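Long-range contacts in aldehyde dehydrogenase (Listeria monocytogenes, PDB 3K9D), which probably catalyses NAD- or NADP-dependent redox chemistry on an aldehyde or oxo group, as members of the aldehyde dehydrogenase family do: residues P223-S229 and L375-D381; H238-K243 and E254-V258; V324-T330 and P345-Y350. All blocks are in the same frame, centred on the assembly; numbering follows the deposited sequence.

Contact 1 of 3, residues P223-S229 and L375-D381; sequences PAFIERS and LIIHSED
Ser379 OG donates to Glu227 OE1 at 2.7 Å, reaching this oxygen from above the carboxylate plane. Ser229 OG gives its proton to the same OE1 on the syn side, so two hydroxyls grip one buried acceptor. Each hydroxyl also accepts a backbone N-H: Ser229 OG takes Glu380 N at 2.6 Å, joining the segments again, and Ser379 OG takes Asp381 N, closing an ST turn. Serine suits both places because its short hydroxyl can donate and accept at once. Glu227 reaches them with CG anti to the backbone N (chi1 -173°) and a bend at chi2.

Before this network the strands run parallel. Phe225 N donates to Ile376 O, and Phe225 O accepts His378 N at 2.8 Å; the bonds Ile376 N to Pro223 O and Glu227 N to His378 O flank these in sequence. On one face Phe225 and Ile377 lie side by side (Phe225 CD2 to Ile377 CD1, 4.0 Å); on the other, Ala224 CB meets Ile376 CB at 4.1 Å, a small residue against a branched one.

This pairing is probably part of the alpha/beta core of the catalytic domain, by family resemblance. Helices 355-368 and 382-391 cover the face of Phe225 and Ile377, where Phe388 meets the Phe225 ring, and Asp381 caps the latter helix through Ile384 N. Strands 256-260 and 396-399 flank the pair.

Contact 2 of 3, residues H238-K243 and E254-V258; sequences HILDSK and EQSVV
Lys243 NZ donates to Glu254 O at 2.9 Å, nearly in line with the carbonyl bond, and makes weaker bonds to the carbonyls of Lys342 and Ala344. A lysine suits this buried place because its ammonium group can serve several backbone oxygens together. The Lys243 chain leaves opposite its backbone N, folds once at chi2 (59°) and then runs straight, carrying NZ from the helix end across to the chain leading into strand 256-260. Gln255 NE2 lies 3.1 Å from Lys243 NZ; being two donors, they do not bond, but both turn to Lys342 O.

Glu254 sends its side chain the opposite way, back to the helix. Ser242 OG donates to Glu254 OE1, although the modelled separation of 2.4 Å is very short and its exact value doubtful. Neighbouring backbone groups complete the buried polar patch: Gly403 N bonds to Glu254 OE2, and Ala404 N to Ser242 OG. Ile239 CG2 packs on the aliphatic Glu254 CG at 4.2 Å, and Ile239 CD1 reaches Val257 CG2 at 4.4 Å, branched side chains making loose contacts between helix and sheet.

His238 NE2 bonds to Glu451 of the second subunit. The contact belongs to the beta-alpha-beta unit of strand 223-226, helix 232-243 and strand 256-260, and through Ile239, which also touches Ile226 and His378, the helix spans several strands.

Contact 3 of 3, residues V324-T330 and P345-Y350; sequences VLIAEET and PILAFY
Val324 opens the contact with CG1 against Pro345 CB at 4.1 Å, while its CG2 comes near Leu347. Leu325 bonds through both its N-H and its C=O: its N donates to Pro345 O, and its O accepts from Leu347 N at 2.8 Å. Pro345 can serve here because only its carbonyl is needed. The Leu325 side chain goes to the same face of the sheet as Ile346.

On the other face Ile326 divides its two branches. CG1, beside the backbone N (chi1 -46°), leads Ile326 CD1 alongside Leu347 CD1 at 4.0 Å, the two side chains pointing the same way; Ile326 CG2 instead touches Phe349 CB at 3.6 Å. A beta-branched residue can thus touch two neighbours on the same face of the adjoining strand, Leu347 and Phe349.

Ala327 repeats the bonding pattern, receiving at its O the N-H of Phe349 (2.8 Å, but bent to 130° at the hydrogen). Its methyl and that of Ala348 share the face of Leu325 and Ile346, adding little bulk next to Tyr338 and strand 256-260. Glu328 lies beside the Phe349 ring, and its carboxylate goes on to a salt bridge with Lys264. Glu329 N donates to Phe349 O at 2.9 Å. Glu329 CB lies over one face of the Tyr350 ring, 4.1 Å from the centroid, in a CH-pi contact. Tyr350 OH bonds to Lys331 O, and Glu329 OE2 to Thr330 N and Lys331 N, which tethers the chain that follows the strand.

Such parallel pairing probably builds the alpha/beta core of the catalytic domain, as in related dehydrogenases. Strand 276-278 pairs with the far edge of 324-328, and strand 256-260 with that of 346-350. Helix 261-273 covers the Ile326 and Phe349 face through Phe271, Val267 and Ile268.

All three contacts are largely buried and build one seven-stranded parallel sheet. Contacts 1 and 3 are strand pairings within it, whereas contact 2 fixes a helix onto it. Strand 256-260, part of contact 2, lies between the other two: it pairs with 223-226 on one edge and 346-352 on the other, so contacts 1 and 3 do not touch. In the strand pairs aliphatic and aromatic side chains dominate, and charged groups gather at the strand ends, where contact 3 reaches solvent at Glu328 and contact 1 at Glu380. Contact 2 brings ionisable side chains between helix and sheet, where backbone groups and a serine hold them, much as two serines hold the Glu227 carboxylate in contact 1.

Contact 1 of 3, residues P223-S229 and L375-D381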
loop_
_atom_site.group_PDB
_atom_site.type_symbol
_atom_site.label_atom_id
_atom_site.label_comp_id
_atom_site.label_asym_id
_atom_site.label_seq_id
_atom_site.Cartn_x
_atom_site.Cartn_y
_atom_site.Cartn_z
ATOM N N PRO A 223 -10.628 11.078 -20.876
ATOM C CA PRO A 223 -10.693 11.731 -22.192
ATOM C C PRO A 223 -9.868 10.981 -23.233
ATOM O O PRO A 223 -8.849 10.346 -22.888
ATOM C CB PRO A 223 -10.075 13.121 -21.941
ATOM C CG PRO A 223 -10.124 13.313 -20.454
ATOM C CD PRO A 223 -9.927 11.922 -19.890
ATOM N N ALA A 224 -10.309 11.040 -24.491
ATOM C CA ALA A 224 -9.505 10.554 -25.629
ATOM C C ALA A 224 -9.187 11.726 -26.532
ATOM O O ALA A 224 -10.059 12.220 -27.240
ATOM C CB ALA A 224 -10.247 9.482 -26.409
ATOM N N PHE A 225 -7.936 12.171 -26.498
ATOM C CA PHE A 225 -7.487 13.311 -27.303
ATOM C C PHE A 225 -6.967 12.800 -28.663
ATOM O O PHE A 225 -5.905 12.183 -28.762
ATOM C CB PHE A 225 -6.440 14.145 -26.522
ATOM C CG PHE A 225 -5.824 15.296 -27.301
ATOM C CD1 PHE A 225 -6.558 16.033 -28.220
ATOM C CD2 PHE A 225 -4.497 15.647 -27.084
ATOM C CE1 PHE A 225 -5.972 17.068 -28.930
ATOM C CE2 PHE A 225 -3.902 16.693 -27.775
ATOM C CZ PHE A 225 -4.643 17.402 -28.709
ATOM N N ILE A 226 -7.755 13.026 -29.708
ATOM C CA ILE A 226 -7.282 12.730 -31.051
ATOM C C ILE A 226 -6.541 13.984 -31.475
ATOM O O ILE A 226 -7.156 14.981 -31.868
ATOM C CB ILE A 226 -8.429 12.439 -32.041
ATOM C CG1 ILE A 226 -9.361 11.348 -31.515
ATOM C CG2 ILE A 226 -7.865 12.086 -33.405
ATOM C CD1 ILE A 226 -10.597 11.102 -32.427
ATOM N N GLU A 227 -5.219 13.936 -31.341
ATOM C CA GLU A 227 -4.368 15.053 -31.646
ATOM C C GLU A 227 -4.237 15.125 -33.171
ATOM O O GLU A 227 -4.511 14.141 -33.850
ATOM C CB GLU A 227 -3.032 14.873 -30.911
ATOM C CG GLU A 227 -2.079 16.046 -30.992
ATOM C CD GLU A 227 -1.109 15.926 -32.147
ATOM O OE1 GLU A 227 -0.823 14.782 -32.565
ATOM O OE2 GLU A 227 -0.642 16.973 -32.633
ATOM N N ARG A 228 -3.857 16.288 -33.707
ATOM C CA ARG A 228 -3.923 16.523 -35.153
ATOM C C ARG A 228 -3.021 15.628 -36.007
ATOM O O ARG A 228 -3.319 15.381 -37.176
ATOM C CB ARG A 228 -3.724 18.007 -35.483
ATOM C CG ARG A 228 -2.315 18.545 -35.264
ATOM C CD ARG A 228 -2.246 20.018 -35.683
ATOM N NE ARG A 228 -2.967 20.875 -34.746
ATOM C CZ ARG A 228 -3.144 22.188 -34.886
ATOM N NH1 ARG A 228 -2.675 22.823 -35.945
ATOM N NH2 ARG A 228 -3.813 22.871 -33.967
ATOM N N SER A 229 -1.939 15.112 -35.426
ATOM C CA SER A 229 -1.071 14.191 -36.158
ATOM C C SER A 229 -1.650 12.773 -36.303
ATOM O O SER A 229 -1.068 11.968 -37.020
ATOM C CB SER A 229 0.332 14.123 -35.532
ATOM O OG SER A 229 0.329 13.323 -34.368
ATOM N N LEU A 375 -6.325 8.142 -19.199
ATOM C CA LEU A 375 -6.529 9.096 -20.283
ATOM C C LEU A 375 -5.962 8.420 -21.541
ATOM O O LEU A 375 -5.015 7.651 -21.457
ATOM C CB LEU A 375 -5.828 10.442 -19.998
ATOM C CG LEU A 375 -5.864 11.545 -21.073
ATOM C CD1 LEU A 375 -5.969 12.908 -20.487
ATOM C CD2 LEU A 375 -4.637 11.484 -21.980
ATOM N N ILE A 376 -6.568 8.688 -22.693
ATOM C CA ILE A 376 -6.162 8.075 -23.959
ATOM C C ILE A 376 -5.734 9.198 -24.911
ATOM O O ILE A 376 -6.323 10.265 -24.917
ATOM C CB ILE A 376 -7.304 7.199 -24.580
ATOM C CG1 ILE A 376 -7.869 6.190 -23.569
ATOM C CG2 ILE A 376 -6.820 6.472 -25.851
ATOM C CD1 ILE A 376 -9.128 6.662 -22.815
ATOM N N ILE A 377 -4.651 8.989 -25.657
ATOM C CA ILE A 377 -4.226 9.949 -26.653
ATOM C C ILE A 377 -3.900 9.229 -27.969
ATOM O O ILE A 377 -3.275 8.159 -27.978
ATOM C CB ILE A 377 -2.991 10.796 -26.179
ATOM C CG1 ILE A 377 -2.709 11.943 -27.175
ATOM C CG2 ILE A 377 -1.771 9.913 -25.957
ATOM C CD1 ILE A 377 -1.553 12.892 -26.804
ATOM N N HIS A 378 -4.348 9.825 -29.071
ATOM C CA HIS A 378 -4.018 9.351 -30.398
ATOM C C HIS A 378 -3.208 10.432 -31.042
ATOM O O HIS A 378 -3.668 11.567 -31.188
ATOM C CB HIS A 378 -5.284 9.028 -31.205
ATOM C CG HIS A 378 -6.154 7.998 -30.557
ATOM N ND1 HIS A 378 -6.065 6.652 -30.844
ATOM C CD2 HIS A 378 -7.132 8.119 -29.627
ATOM C CE1 HIS A 378 -6.948 5.992 -30.120
ATOM N NE2 HIS A 378 -7.597 6.857 -29.360
ATOM N N SER A 379 -1.987 10.073 -31.405
ATOM C CA SER A 379 -1.009 11.040 -31.853
ATOM C C SER A 379 0.153 10.297 -32.457
ATOM O O SER A 379 0.478 9.193 -32.018
ATOM C CB SER A 379 -0.477 11.863 -30.669
ATOM O OG SER A 379 0.376 12.881 -31.132
ATOM N N GLU A 380 0.778 10.915 -33.455
ATOM C CA GLU A 380 2.068 10.444 -33.953
ATOM C C GLU A 380 3.203 11.390 -33.536
ATOM O O GLU A 380 4.330 11.322 -34.051
ATOM C CB GLU A 380 2.032 10.250 -35.473
ATOM C CG GLU A 380 0.980 9.225 -35.948
ATOM C CD GLU A 380 1.286 7.805 -35.498
ATOM O OE1 GLU A 380 2.480 7.458 -35.392
ATOM O OE2 GLU A 380 0.337 7.031 -35.249
ATOM N N ASP A 381 2.904 12.267 -32.587
ATOM C CA ASP A 381 3.879 13.240 -32.124
ATOM C C ASP A 381 4.408 12.834 -30.757
ATOM O O ASP A 381 3.749 13.042 -29.734
ATOM C CB ASP A 381 3.257 14.641 -32.077
ATOM C CG ASP A 381 4.290 15.741 -31.863
ATOM O OD1 ASP A 381 5.106 15.639 -30.928
ATOM O OD2 ASP A 381 4.269 16.738 -32.604
#

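Contact 2 of 3, residues H238-K243 and E254-V258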
loop_
_atom_site.group_PDB
_atom_site.type_symbol
_atom_site.label_atom_id
_atom_site.label_comp_id
_atom_site.label_asym_id
_atom_site.label_seq_id
_atom_site.Cartn_x
_atom_site.Cartn_y
_atom_site.Cartn_z
ATOM N N HIS A 238 -10.495 2.502 -32.793
ATOM C CA HIS A 238 -10.073 2.186 -31.425
ATOM C C HIS A 238 -11.081 2.664 -30.369
ATOM O O HIS A 238 -11.465 1.901 -29.496
ATOM C CB HIS A 238 -8.676 2.731 -31.146
ATOM C CG HIS A 238 -7.575 1.942 -31.790
ATOM N ND1 HIS A 238 -6.285 2.417 -31.898
ATOM C CD2 HIS A 238 -7.565 0.704 -32.345
ATOM C CE1 HIS A 238 -5.534 1.515 -32.502
ATOM N NE2 HIS A 238 -6.284 0.466 -32.780
ATOM N N ILE A 239 -11.525 3.907 -30.485
ATOM C CA ILE A 239 -12.469 4.503 -29.531
ATOM C C ILE A 239 -13.796 3.737 -29.577
ATOM O O ILE A 239 -14.398 3.466 -28.543
ATOM C CB ILE A 239 -12.680 6.019 -29.822
ATOM C CG1 ILE A 239 -11.378 6.793 -29.565
ATOM C CG2 ILE A 239 -13.832 6.603 -28.988
ATOM C CD1 ILE A 239 -11.390 8.242 -30.012
ATOM N N LEU A 240 -14.235 3.379 -30.784
ATOM C CA LEU A 240 -15.449 2.587 -30.949
ATOM C C LEU A 240 -15.273 1.161 -30.446
ATOM O O LEU A 240 -16.177 0.648 -29.804
ATOM C CB LEU A 240 -15.958 2.607 -32.401
ATOM C CG LEU A 240 -16.334 3.997 -32.925
ATOM C CD1 LEU A 240 -16.823 3.882 -34.351
ATOM C CD2 LEU A 240 -17.404 4.644 -32.050
ATOM N N ASP A 241 -14.112 0.550 -30.712
ATOM C CA ASP A 241 -13.800 -0.828 -30.246
ATOM C C ASP A 241 -13.937 -0.948 -28.736
ATOM O O ASP A 241 -14.465 -1.941 -28.224
ATOM C CB ASP A 241 -12.373 -1.264 -30.635
ATOM C CG ASP A 241 -12.255 -1.729 -32.089
ATOM O OD1 ASP A 241 -13.288 -1.943 -32.753
ATOM O OD2 ASP A 241 -11.110 -1.875 -32.569
ATOM N N SER A 242 -13.441 0.075 -28.041
ATOM C CA SER A 242 -13.449 0.131 -26.578
ATOM C C SER A 242 -14.784 0.589 -25.995
ATOM O O SER A 242 -15.327 -0.040 -25.087
ATOM C CB SER A 242 -12.304 1.038 -26.114
ATOM O OG SER A 242 -12.621 1.748 -24.940
ATOM N N LYS A 243 -15.317 1.677 -26.531
ATOM C CA LYS A 243 -16.498 2.303 -25.963
ATOM C C LYS A 243 -17.769 1.458 -26.126
ATOM O O LYS A 243 -18.646 1.498 -25.258
ATOM C CB LYS A 243 -16.656 3.740 -26.514
ATOM C CG LYS A 243 -17.735 4.561 -25.886
ATOM C CD LYS A 243 -17.492 4.683 -24.412
ATOM C CE LYS A 243 -18.554 5.504 -23.795
ATOM N NZ LYS A 243 -18.419 5.673 -22.316
ATOM N N GLU A 254 -13.226 5.099 -22.808
ATOM C CA GLU A 254 -13.294 6.544 -23.043
ATOM C C GLU A 254 -14.600 7.142 -22.535
ATOM O O GLU A 254 -15.624 6.484 -22.571
ATOM C CB GLU A 254 -13.192 6.823 -24.558
ATOM C CG GLU A 254 -11.933 6.310 -25.260
ATOM C CD GLU A 254 -11.914 4.810 -25.600
ATOM O OE1 GLU A 254 -12.872 4.077 -25.294
ATOM O OE2 GLU A 254 -10.905 4.363 -26.181
ATOM N N GLN A 255 -14.573 8.397 -22.083
ATOM C CA GLN A 255 -15.795 9.067 -21.643
ATOM C C GLN A 255 -16.061 10.376 -22.398
ATOM O O GLN A 255 -17.189 10.889 -22.442
ATOM C CB GLN A 255 -15.768 9.283 -20.123
ATOM C CG GLN A 255 -15.891 7.989 -19.328
ATOM C CD GLN A 255 -17.256 7.338 -19.495
ATOM O OE1 GLN A 255 -18.250 8.024 -19.711
ATOM N NE2 GLN A 255 -17.309 6.005 -19.389
ATOM N N SER A 256 -15.007 10.896 -23.004
ATOM C CA SER A 256 -15.106 12.058 -23.866
ATOM C C SER A 256 -14.116 11.932 -25.019
ATOM O O SER A 256 -13.135 11.173 -24.929
ATOM C CB SER A 256 -14.883 13.370 -23.083
ATOM O OG SER A 256 -13.599 13.439 -22.498
ATOM N N VAL A 257 -14.421 12.642 -26.108
ATOM C CA VAL A 257 -13.489 12.859 -27.194
ATOM C C VAL A 257 -13.106 14.343 -27.196
ATOM O O VAL A 257 -13.954 15.215 -27.140
ATOM C CB VAL A 257 -14.048 12.411 -28.590
ATOM C CG1 VAL A 257 -12.984 12.596 -29.673
ATOM C CG2 VAL A 257 -14.503 10.949 -28.567
ATOM N N VAL A 258 -11.812 14.608 -27.218
ATOM C CA VAL A 258 -11.298 15.959 -27.313
ATOM C C VAL A 258 -10.571 16.039 -28.661
ATOM O O VAL A 258 -9.757 15.190 -28.955
ATOM C CB VAL A 258 -10.310 16.279 -26.143
ATOM C CG1 VAL A 258 -9.742 17.698 -26.280
ATOM C CG2 VAL A 258 -11.016 16.117 -24.770
#

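Contact 3 of 3, residues V324-T330 and P345-Y350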
loop_
_atom_site.group_PDB
_atom_site.type_symbol
_atom_site.label_atom_id
_atom_site.label_comp_id
_atom_site.label_asym_id
_atom_site.label_seq_id
_atom_site.Cartn_x
_atom_site.Cartn_y
_atom_site.Cartn_z
ATOM N N VAL A 324 -22.740 4.437 -30.911
ATOM C CA VAL A 324 -22.547 5.289 -29.721
ATOM C C VAL A 324 -23.328 6.588 -29.916
ATOM O O VAL A 324 -23.565 7.034 -31.052
ATOM C CB VAL A 324 -21.044 5.697 -29.429
ATOM C CG1 VAL A 324 -20.175 4.534 -28.912
ATOM C CG2 VAL A 324 -20.407 6.385 -30.629
ATOM N N LEU A 325 -23.702 7.204 -28.803
ATOM C CA LEU A 325 -24.332 8.500 -28.818
ATOM C C LEU A 325 -23.306 9.506 -28.363
ATOM O O LEU A 325 -22.660 9.310 -27.334
ATOM C CB LEU A 325 -25.574 8.512 -27.918
ATOM C CG LEU A 325 -26.685 7.539 -28.342
ATOM C CD1 LEU A 325 -27.812 7.522 -27.311
ATOM C CD2 LEU A 325 -27.224 7.868 -29.745
ATOM N N ILE A 326 -23.131 10.562 -29.159
ATOM C CA ILE A 326 -22.150 11.607 -28.878
ATOM C C ILE A 326 -22.796 12.992 -28.724
ATOM O O ILE A 326 -23.519 13.475 -29.607
ATOM C CB ILE A 326 -21.024 11.640 -29.947
ATOM C CG1 ILE A 326 -20.516 10.228 -30.243
ATOM C CG2 ILE A 326 -19.850 12.535 -29.497
ATOM C CD1 ILE A 326 -19.243 10.165 -31.103
ATOM N N ALA A 327 -22.527 13.614 -27.579
ATOM C CA ALA A 327 -23.022 14.936 -27.255
ATOM C C ALA A 327 -21.854 15.891 -27.189
ATOM O O ALA A 327 -20.899 15.657 -26.451
ATOM C CB ALA A 327 -23.733 14.908 -25.915
ATOM N N GLU A 328 -21.918 16.962 -27.971
ATOM C CA GLU A 328 -20.933 18.018 -27.852
ATOM C C GLU A 328 -21.079 18.681 -26.482
ATOM O O GLU A 328 -22.198 18.854 -25.971
ATOM C CB GLU A 328 -21.035 19.018 -29.009
ATOM C CG GLU A 328 -20.489 18.440 -30.336
ATOM C CD GLU A 328 -20.375 19.462 -31.443
ATOM O OE1 GLU A 328 -19.707 20.505 -31.256
ATOM O OE2 GLU A 328 -20.932 19.207 -32.524
ATOM N N GLU A 329 -19.940 18.990 -25.871
ATOM C CA GLU A 329 -19.907 19.569 -24.529
ATOM C C GLU A 329 -18.896 20.717 -24.470
ATOM O O GLU A 329 -17.917 20.730 -25.225
ATOM C CB GLU A 329 -19.557 18.470 -23.511
ATOM C CG GLU A 329 -19.563 18.919 -22.050
ATOM C CD GLU A 329 -20.900 19.458 -21.614
ATOM O OE1 GLU A 329 -21.829 18.648 -21.466
ATOM O OE2 GLU A 329 -21.027 20.686 -21.416
ATOM N N THR A 330 -19.134 21.676 -23.572
ATOM C CA THR A 330 -18.227 22.825 -23.368
ATOM C C THR A 330 -17.761 22.980 -21.900
ATOM O O THR A 330 -16.783 23.684 -21.612
ATOM C CB THR A 330 -18.894 24.161 -23.795
ATOM O OG1 THR A 330 -19.959 24.482 -22.889
ATOM C CG2 THR A 330 -19.457 24.101 -25.209
ATOM N N PRO A 345 -22.497 3.179 -23.893
ATOM C CA PRO A 345 -22.031 3.697 -25.194
ATOM C C PRO A 345 -22.442 5.166 -25.441
ATOM O O PRO A 345 -23.141 5.498 -26.418
ATOM C CB PRO A 345 -22.680 2.734 -26.209
ATOM C CG PRO A 345 -23.948 2.287 -25.526
ATOM C CD PRO A 345 -23.545 2.148 -24.065
ATOM N N ILE A 346 -22.014 6.037 -24.528
ATOM C CA ILE A 346 -22.283 7.464 -24.597
ATOM C C ILE A 346 -20.959 8.220 -24.443
ATOM O O ILE A 346 -20.194 7.956 -23.508
ATOM C CB ILE A 346 -23.271 7.949 -23.474
ATOM C CG1 ILE A 346 -24.530 7.085 -23.429
ATOM C CG2 ILE A 346 -23.621 9.458 -23.665
ATOM C CD1 ILE A 346 -25.456 7.356 -22.238
ATOM N N LEU A 347 -20.731 9.189 -25.329
ATOM C CA LEU A 347 -19.552 10.053 -25.280
ATOM C C LEU A 347 -19.886 11.545 -25.239
ATOM O O LEU A 347 -20.831 11.989 -25.884
ATOM C CB LEU A 347 -18.669 9.807 -26.508
ATOM C CG LEU A 347 -17.927 8.482 -26.604
ATOM C CD1 LEU A 347 -17.406 8.299 -28.015
ATOM C CD2 LEU A 347 -16.787 8.391 -25.561
ATOM N N ALA A 348 -19.110 12.305 -24.460
ATOM C CA ALA A 348 -18.957 13.748 -24.681
ATOM C C ALA A 348 -17.984 14.043 -25.810
ATOM O O ALA A 348 -17.104 13.240 -26.106
ATOM C CB ALA A 348 -18.490 14.450 -23.389
ATOM N N PHE A 349 -18.127 15.213 -26.429
ATOM C CA PHE A 349 -17.232 15.646 -27.505
ATOM C C PHE A 349 -16.819 17.115 -27.310
ATOM O O PHE A 349 -17.650 18.013 -27.422
ATOM C CB PHE A 349 -17.918 15.461 -28.862
ATOM C CG PHE A 349 -16.996 15.599 -30.045
ATOM C CD1 PHE A 349 -16.531 14.470 -30.713
ATOM C CD2 PHE A 349 -16.620 16.865 -30.522
ATOM C CE1 PHE A 349 -15.693 14.586 -31.791
ATOM C CE2 PHE A 349 -15.769 16.982 -31.608
ATOM C CZ PHE A 349 -15.325 15.851 -32.251
ATOM N N TYR A 350 -15.536 17.349 -27.027
ATOM C CA TYR A 350 -15.021 18.706 -26.780
ATOM C C TYR A 350 -14.128 19.185 -27.915
ATOM O O TYR A 350 -13.392 18.396 -28.520
ATOM C CB TYR A 350 -14.172 18.755 -25.513
ATOM C CG TYR A 350 -14.865 18.489 -24.196
ATOM C CD1 TYR A 350 -15.398 19.539 -23.440
ATOM C CD2 TYR A 350 -14.941 17.196 -23.678
ATOM C CE1 TYR A 350 -15.997 19.304 -22.202
ATOM C CE2 TYR A 350 -15.572 16.944 -22.453
ATOM C CZ TYR A 350 -16.085 18.002 -21.717
ATOM O OH TYR A 350 -16.686 17.765 -20.503
#